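Local coordinates for protein Non-ribosomal peptide synthetase (Streptomyces halstedii, PDB 3WV4) that belongs to the AMP-binding enzyme family of the ANL superfamily, as the N-terminal part of a non-ribosomal peptide synthetase, at residues N226-R240 and K251-A265. Numbering follows the deposited sequence.
Sequences NAVLGYHAEDIVFCR and KVLISTLTGAKLVLA
Val237 and Cys239 bond to the residues flanking their register partners, Leu262 and Leu264, as parallel pairing requires: the axes of 236-239 and 261-264 approach to 4.6 Å at 22°. The donor alternates between the chains in five backbone hydrogen bonds: Lys261 N to Asp235 O (3.2 Å), Val237 N to Lys261 O (2.7 Å), Val263 N to Val237 O, Cys239 N to Val263 O and, last, Ala265 N to Cys239 O. Helix 251-258 runs antiparallel to strand 236-239 at 172°, the return leg of a beta-alpha-beta crossover.

On the helix-facing side, Leu262 CD1 lies 3.8 Å from Val237 CB and also touches Cys239 CB, while Val237 CG2 meets Ser255 OG. On the other side, Ile236 CG2 abuts Val263 CG2 (3.7 Å), Phe238 CZ reaches Ala265 CB (3.5 Å), and the Phe238 side chain also packs against helix 273-280. In the loop leading into strand 236-239, Tyr231 takes Ile254 CG2 over one ring face, a CH-pi contact 4.0 Å from the centroid. Asn226 OD1 accepts Tyr231 N through an in-plane lone pair (2.6 Å).

Asp235, whose OD2 also accepts His232 N, and Lys261 find salt-bridge partners elsewhere, Arg310 and Glu65. Across the contact, backbone bonds set the strand register and apolar contacts fill in around them.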
loop_
_atom_site.group_PDB
_atom_site.type_symbol
_atom_site.label_atom_id
_atom_site.label_comp_id
_atom_site.label_asym_id
_atom_site.label_seq_id
_atom_site.Cartn_x
_atom_site.Cartn_y
_atom_site.Cartn_z
ATOM N N ASN A 226 6.668 -9.709 -1.950
ATOM C CA ASN A 226 7.252 -9.883 -3.269
ATOM C C ASN A 226 8.038 -11.168 -3.392
ATOM O O ASN A 226 8.022 -11.777 -4.463
ATOM C CB ASN A 226 8.153 -8.756 -3.724
ATOM C CG ASN A 226 8.335 -8.819 -5.225
ATOM O OD1 ASN A 226 7.413 -9.156 -5.961
ATOM N ND2 ASN A 226 9.517 -8.668 -5.657
ATOM N N ALA A 227 8.611 -11.654 -2.292
ATOM C CA ALA A 227 9.290 -12.993 -2.332
ATOM C C ALA A 227 8.271 -14.064 -2.698
ATOM O O ALA A 227 8.611 -15.085 -3.268
ATOM C CB ALA A 227 9.895 -13.312 -0.984
ATOM N N VAL A 228 7.006 -13.877 -2.323
ATOM C CA VAL A 228 5.962 -14.861 -2.699
ATOM C C VAL A 228 5.375 -14.585 -4.111
ATOM O O VAL A 228 5.207 -15.478 -4.892
ATOM C CB VAL A 228 4.791 -14.971 -1.685
ATOM C CG1 VAL A 228 3.950 -16.186 -1.996
ATOM C CG2 VAL A 228 5.252 -15.077 -0.274
ATOM N N LEU A 229 5.113 -13.330 -4.451
ATOM C CA LEU A 229 4.402 -12.996 -5.660
ATOM C C LEU A 229 5.299 -12.834 -6.866
ATOM O O LEU A 229 4.880 -13.102 -7.967
ATOM C CB LEU A 229 3.638 -11.678 -5.479
ATOM C CG LEU A 229 2.472 -11.668 -4.474
ATOM C CD1 LEU A 229 1.706 -10.323 -4.476
ATOM C CD2 LEU A 229 1.524 -12.845 -4.739
ATOM N N GLY A 230 6.514 -12.356 -6.667
ATOM C CA GLY A 230 7.550 -12.372 -7.733
ATOM C C GLY A 230 7.332 -11.326 -8.784
ATOM O O GLY A 230 7.385 -11.638 -9.956
ATOM N N TYR A 231 6.984 -10.097 -8.399
ATOM C CA TYR A 231 6.987 -9.007 -9.391
ATOM C C TYR A 231 8.425 -8.867 -9.880
ATOM O O TYR A 231 9.338 -9.168 -9.152
ATOM C CB TYR A 231 6.556 -7.652 -8.833
ATOM C CG TYR A 231 5.079 -7.458 -8.549
ATOM C CD1 TYR A 231 4.486 -8.119 -7.482
ATOM C CD2 TYR A 231 4.301 -6.529 -9.230
ATOM C CE1 TYR A 231 3.187 -7.910 -7.128
ATOM C CE2 TYR A 231 2.930 -6.325 -8.876
ATOM C CZ TYR A 231 2.391 -7.007 -7.800
ATOM O OH TYR A 231 0.999 -6.901 -7.384
ATOM N N HIS A 232 8.603 -8.448 -11.123
ATOM C CA HIS A 232 9.947 -8.219 -11.668
ATOM C C HIS A 232 9.932 -6.998 -12.598
ATOM O O HIS A 232 8.871 -6.409 -12.868
ATOM C CB HIS A 232 10.504 -9.465 -12.338
ATOM C CG HIS A 232 9.642 -10.004 -13.422
ATOM N ND1 HIS A 232 9.610 -9.462 -14.687
ATOM C CD2 HIS A 232 8.764 -11.040 -13.433
ATOM C CE1 HIS A 232 8.761 -10.145 -15.439
ATOM N NE2 HIS A 232 8.219 -11.097 -14.698
ATOM N N ALA A 233 11.125 -6.617 -13.038
ATOM C CA ALA A 233 11.338 -5.337 -13.701
ATOM C C ALA A 233 10.569 -5.169 -14.992
ATOM O O ALA A 233 10.282 -4.072 -15.376
ATOM C CB ALA A 233 12.842 -5.105 -13.945
ATOM N N GLU A 234 10.288 -6.254 -15.691
ATOM C CA GLU A 234 9.491 -6.183 -16.871
ATOM C C GLU A 234 7.963 -6.244 -16.613
ATOM O O GLU A 234 7.229 -6.270 -17.551
ATOM C CB GLU A 234 9.954 -7.282 -17.835
ATOM C CG GLU A 234 11.358 -6.932 -18.404
ATOM C CD GLU A 234 11.932 -7.936 -19.393
ATOM O OE1 GLU A 234 12.075 -9.143 -19.050
ATOM O OE2 GLU A 234 12.290 -7.501 -20.526
ATOM N N ASP A 235 7.483 -6.307 -15.361
ATOM C CA ASP A 235 6.029 -6.300 -15.135
ATOM C C ASP A 235 5.464 -4.913 -15.323
ATOM O O ASP A 235 6.139 -3.946 -15.252
ATOM C CB ASP A 235 5.635 -6.845 -13.781
ATOM C CG ASP A 235 5.667 -8.360 -13.732
ATOM O OD1 ASP A 235 5.053 -9.001 -14.619
ATOM O OD2 ASP A 235 6.296 -8.926 -12.777
ATOM N N ILE A 236 4.209 -4.858 -15.675
ATOM C CA ILE A 236 3.525 -3.621 -15.781
ATOM C C ILE A 236 2.307 -3.839 -14.883
ATOM O O ILE A 236 1.502 -4.713 -15.170
ATOM C CB ILE A 236 3.124 -3.375 -17.225
ATOM C CG1 ILE A 236 4.409 -3.124 -18.059
ATOM C CG2 ILE A 236 2.159 -2.201 -17.298
ATOM C CD1 ILE A 236 4.251 -2.816 -19.553
ATOM N N VAL A 237 2.177 -3.031 -13.827
ATOM C CA VAL A 237 1.177 -3.208 -12.785
ATOM C C VAL A 237 0.029 -2.237 -13.005
ATOM O O VAL A 237 0.215 -1.004 -12.938
ATOM C CB VAL A 237 1.788 -2.989 -11.393
ATOM C CG1 VAL A 237 0.824 -3.340 -10.269
ATOM C CG2 VAL A 237 3.078 -3.835 -11.266
ATOM N N PHE A 238 -1.154 -2.779 -13.254
ATOM C CA PHE A 238 -2.329 -1.970 -13.479
ATOM C C PHE A 238 -3.087 -1.813 -12.165
ATOM O O PHE A 238 -3.725 -2.740 -11.680
ATOM C CB PHE A 238 -3.218 -2.598 -14.550
ATOM C CG PHE A 238 -4.306 -1.658 -15.067
ATOM C CD1 PHE A 238 -5.490 -1.502 -14.385
ATOM C CD2 PHE A 238 -4.097 -0.907 -16.238
ATOM C CE1 PHE A 238 -6.469 -0.623 -14.852
ATOM C CE2 PHE A 238 -5.077 -0.061 -16.713
ATOM C CZ PHE A 238 -6.259 0.107 -16.021
ATOM N N CYS A 239 -3.037 -0.611 -11.614
ATOM C CA CYS A 239 -3.537 -0.348 -10.310
ATOM C C CYS A 239 -4.669 0.654 -10.360
ATOM O O CYS A 239 -4.481 1.869 -10.603
ATOM C CB CYS A 239 -2.425 0.167 -9.407
ATOM S SG CYS A 239 -2.958 0.264 -7.709
ATOM N N ARG A 240 -5.845 0.114 -10.092
ATOM C CA ARG A 240 -7.083 0.851 -10.077
ATOM C C ARG A 240 -7.389 1.241 -8.620
ATOM O O ARG A 240 -8.223 2.110 -8.329
ATOM C CB ARG A 240 -8.120 -0.065 -10.720
ATOM C CG ARG A 240 -9.492 0.501 -10.964
ATOM C CD ARG A 240 -9.714 1.146 -12.346
ATOM N NE ARG A 240 -11.053 0.728 -12.780
ATOM C CZ ARG A 240 -12.180 1.100 -12.168
ATOM N NH1 ARG A 240 -12.155 1.969 -11.147
ATOM N NH2 ARG A 240 -13.348 0.629 -12.584
ATOM N N LYS A 251 1.680 -1.338 -3.903
ATOM C CA LYS A 251 1.938 -1.558 -5.305
ATOM C C LYS A 251 2.914 -0.496 -5.787
ATOM O O LYS A 251 3.773 -0.800 -6.596
ATOM C CB LYS A 251 0.615 -1.774 -6.095
ATOM C CG LYS A 251 -0.094 -3.175 -5.771
ATOM C CD LYS A 251 0.658 -4.330 -4.874
ATOM C CE LYS A 251 0.075 -4.600 -3.451
ATOM N NZ LYS A 251 -0.053 -6.034 -2.830
ATOM N N VAL A 252 2.873 0.707 -5.208
ATOM C CA VAL A 252 3.936 1.732 -5.467
ATOM C C VAL A 252 5.289 1.213 -4.944
ATOM O O VAL A 252 6.298 1.276 -5.632
ATOM C CB VAL A 252 3.656 3.046 -4.729
ATOM C CG1 VAL A 252 4.808 4.030 -4.910
ATOM C CG2 VAL A 252 2.356 3.665 -5.176
ATOM N N LEU A 253 5.287 0.654 -3.724
ATOM C CA LEU A 253 6.547 0.166 -3.139
ATOM C C LEU A 253 7.126 -1.011 -3.846
ATOM O O LEU A 253 8.352 -1.062 -4.135
ATOM C CB LEU A 253 6.359 -0.181 -1.681
ATOM C CG LEU A 253 5.908 1.015 -0.835
ATOM C CD1 LEU A 253 5.265 0.552 0.489
ATOM C CD2 LEU A 253 7.091 1.875 -0.579
ATOM N N ILE A 254 6.279 -1.986 -4.147
ATOM C CA ILE A 254 6.772 -3.189 -4.769
ATOM C C ILE A 254 7.222 -2.914 -6.225
ATOM O O ILE A 254 8.246 -3.489 -6.676
ATOM C CB ILE A 254 5.749 -4.309 -4.694
ATOM C CG1 ILE A 254 5.623 -4.746 -3.230
ATOM C CG2 ILE A 254 6.169 -5.455 -5.599
ATOM C CD1 ILE A 254 4.363 -5.456 -2.905
ATOM N N SER A 255 6.489 -2.091 -6.959
ATOM C CA SER A 255 6.971 -1.710 -8.287
ATOM C C SER A 255 8.298 -1.081 -8.143
ATOM O O SER A 255 9.197 -1.383 -8.872
ATOM C CB SER A 255 6.050 -0.759 -9.050
ATOM O OG SER A 255 4.727 -1.224 -8.984
ATOM N N THR A 256 8.434 -0.203 -7.174
ATOM C CA THR A 256 9.689 0.528 -7.001
ATOM C C THR A 256 10.819 -0.425 -6.565
ATOM O O THR A 256 11.923 -0.375 -7.094
ATOM C CB THR A 256 9.488 1.695 -6.045
ATOM O OG1 THR A 256 8.389 2.506 -6.509
ATOM C CG2 THR A 256 10.706 2.531 -5.980
ATOM N N LEU A 257 10.517 -1.366 -5.698
ATOM C CA LEU A 257 11.511 -2.374 -5.226
ATOM C C LEU A 257 12.090 -3.133 -6.398
ATOM O O LEU A 257 13.285 -3.338 -6.467
ATOM C CB LEU A 257 10.860 -3.341 -4.227
ATOM C CG LEU A 257 11.562 -4.619 -3.837
ATOM C CD1 LEU A 257 12.865 -4.336 -3.087
ATOM C CD2 LEU A 257 10.651 -5.419 -2.916
ATOM N N THR A 258 11.259 -3.498 -7.362
ATOM C CA THR A 258 11.672 -4.389 -8.385
ATOM C C THR A 258 11.967 -3.687 -9.721
ATOM O O THR A 258 12.464 -4.316 -10.597
ATOM C CB THR A 258 10.549 -5.417 -8.697
ATOM O OG1 THR A 258 9.369 -4.707 -9.108
ATOM C CG2 THR A 258 10.242 -6.244 -7.467
ATOM N N GLY A 259 11.660 -2.412 -9.891
ATOM C CA GLY A 259 11.911 -1.738 -11.189
ATOM C C GLY A 259 10.761 -1.830 -12.160
ATOM O O GLY A 259 10.838 -1.378 -13.305
ATOM N N ALA A 260 9.635 -2.362 -11.717
ATOM C CA ALA A 260 8.483 -2.484 -12.596
ATOM C C ALA A 260 7.889 -1.130 -12.903
ATOM O O ALA A 260 8.344 -0.123 -12.416
ATOM C CB ALA A 260 7.413 -3.375 -11.952
ATOM N N LYS A 261 6.889 -1.152 -13.777
ATOM C CA LYS A 261 6.159 -0.011 -14.144
ATOM C C LYS A 261 4.760 -0.058 -13.509
ATOM O O LYS A 261 4.058 -1.048 -13.648
ATOM C CB LYS A 261 6.023 0.032 -15.663
ATOM C CG LYS A 261 5.351 1.300 -16.125
ATOM C CD LYS A 261 5.110 1.300 -17.644
ATOM C CE LYS A 261 4.180 2.451 -17.952
ATOM N NZ LYS A 261 4.062 2.639 -19.421
ATOM N N LEU A 262 4.382 1.023 -12.836
ATOM C CA LEU A 262 3.095 1.117 -12.245
ATOM C C LEU A 262 2.209 2.005 -13.083
ATOM O O LEU A 262 2.583 3.126 -13.443
ATOM C CB LEU A 262 3.237 1.627 -10.817
ATOM C CG LEU A 262 1.914 1.707 -10.098
ATOM C CD1 LEU A 262 1.415 0.339 -9.701
ATOM C CD2 LEU A 262 2.089 2.595 -8.889
ATOM N N VAL A 263 1.034 1.508 -13.408
ATOM C CA VAL A 263 0.031 2.268 -14.162
ATOM C C VAL A 263 -1.064 2.630 -13.211
ATOM O O VAL A 263 -1.827 1.743 -12.703
ATOM C CB VAL A 263 -0.587 1.466 -15.341
ATOM C CG1 VAL A 263 -1.630 2.297 -16.071
ATOM C CG2 VAL A 263 0.497 0.989 -16.281
ATOM N N LEU A 264 -1.145 3.908 -12.936
ATOM C CA LEU A 264 -2.122 4.390 -11.971
ATOM C C LEU A 264 -3.396 4.686 -12.734
ATOM O O LEU A 264 -3.452 5.666 -13.470
ATOM C CB LEU A 264 -1.591 5.646 -11.309
ATOM C CG LEU A 264 -0.289 5.598 -10.443
ATOM C CD1 LEU A 264 0.361 6.979 -10.322
ATOM C CD2 LEU A 264 -0.443 5.043 -9.030
ATOM N N ALA A 265 -4.410 3.848 -12.613
ATOM C CA ALA A 265 -5.715 4.194 -13.247
ATOM C C ALA A 265 -6.719 4.661 -12.196
ATOM O O ALA A 265 -6.427 4.609 -10.983
ATOM C CB ALA A 265 -6.271 3.003 -13.978
#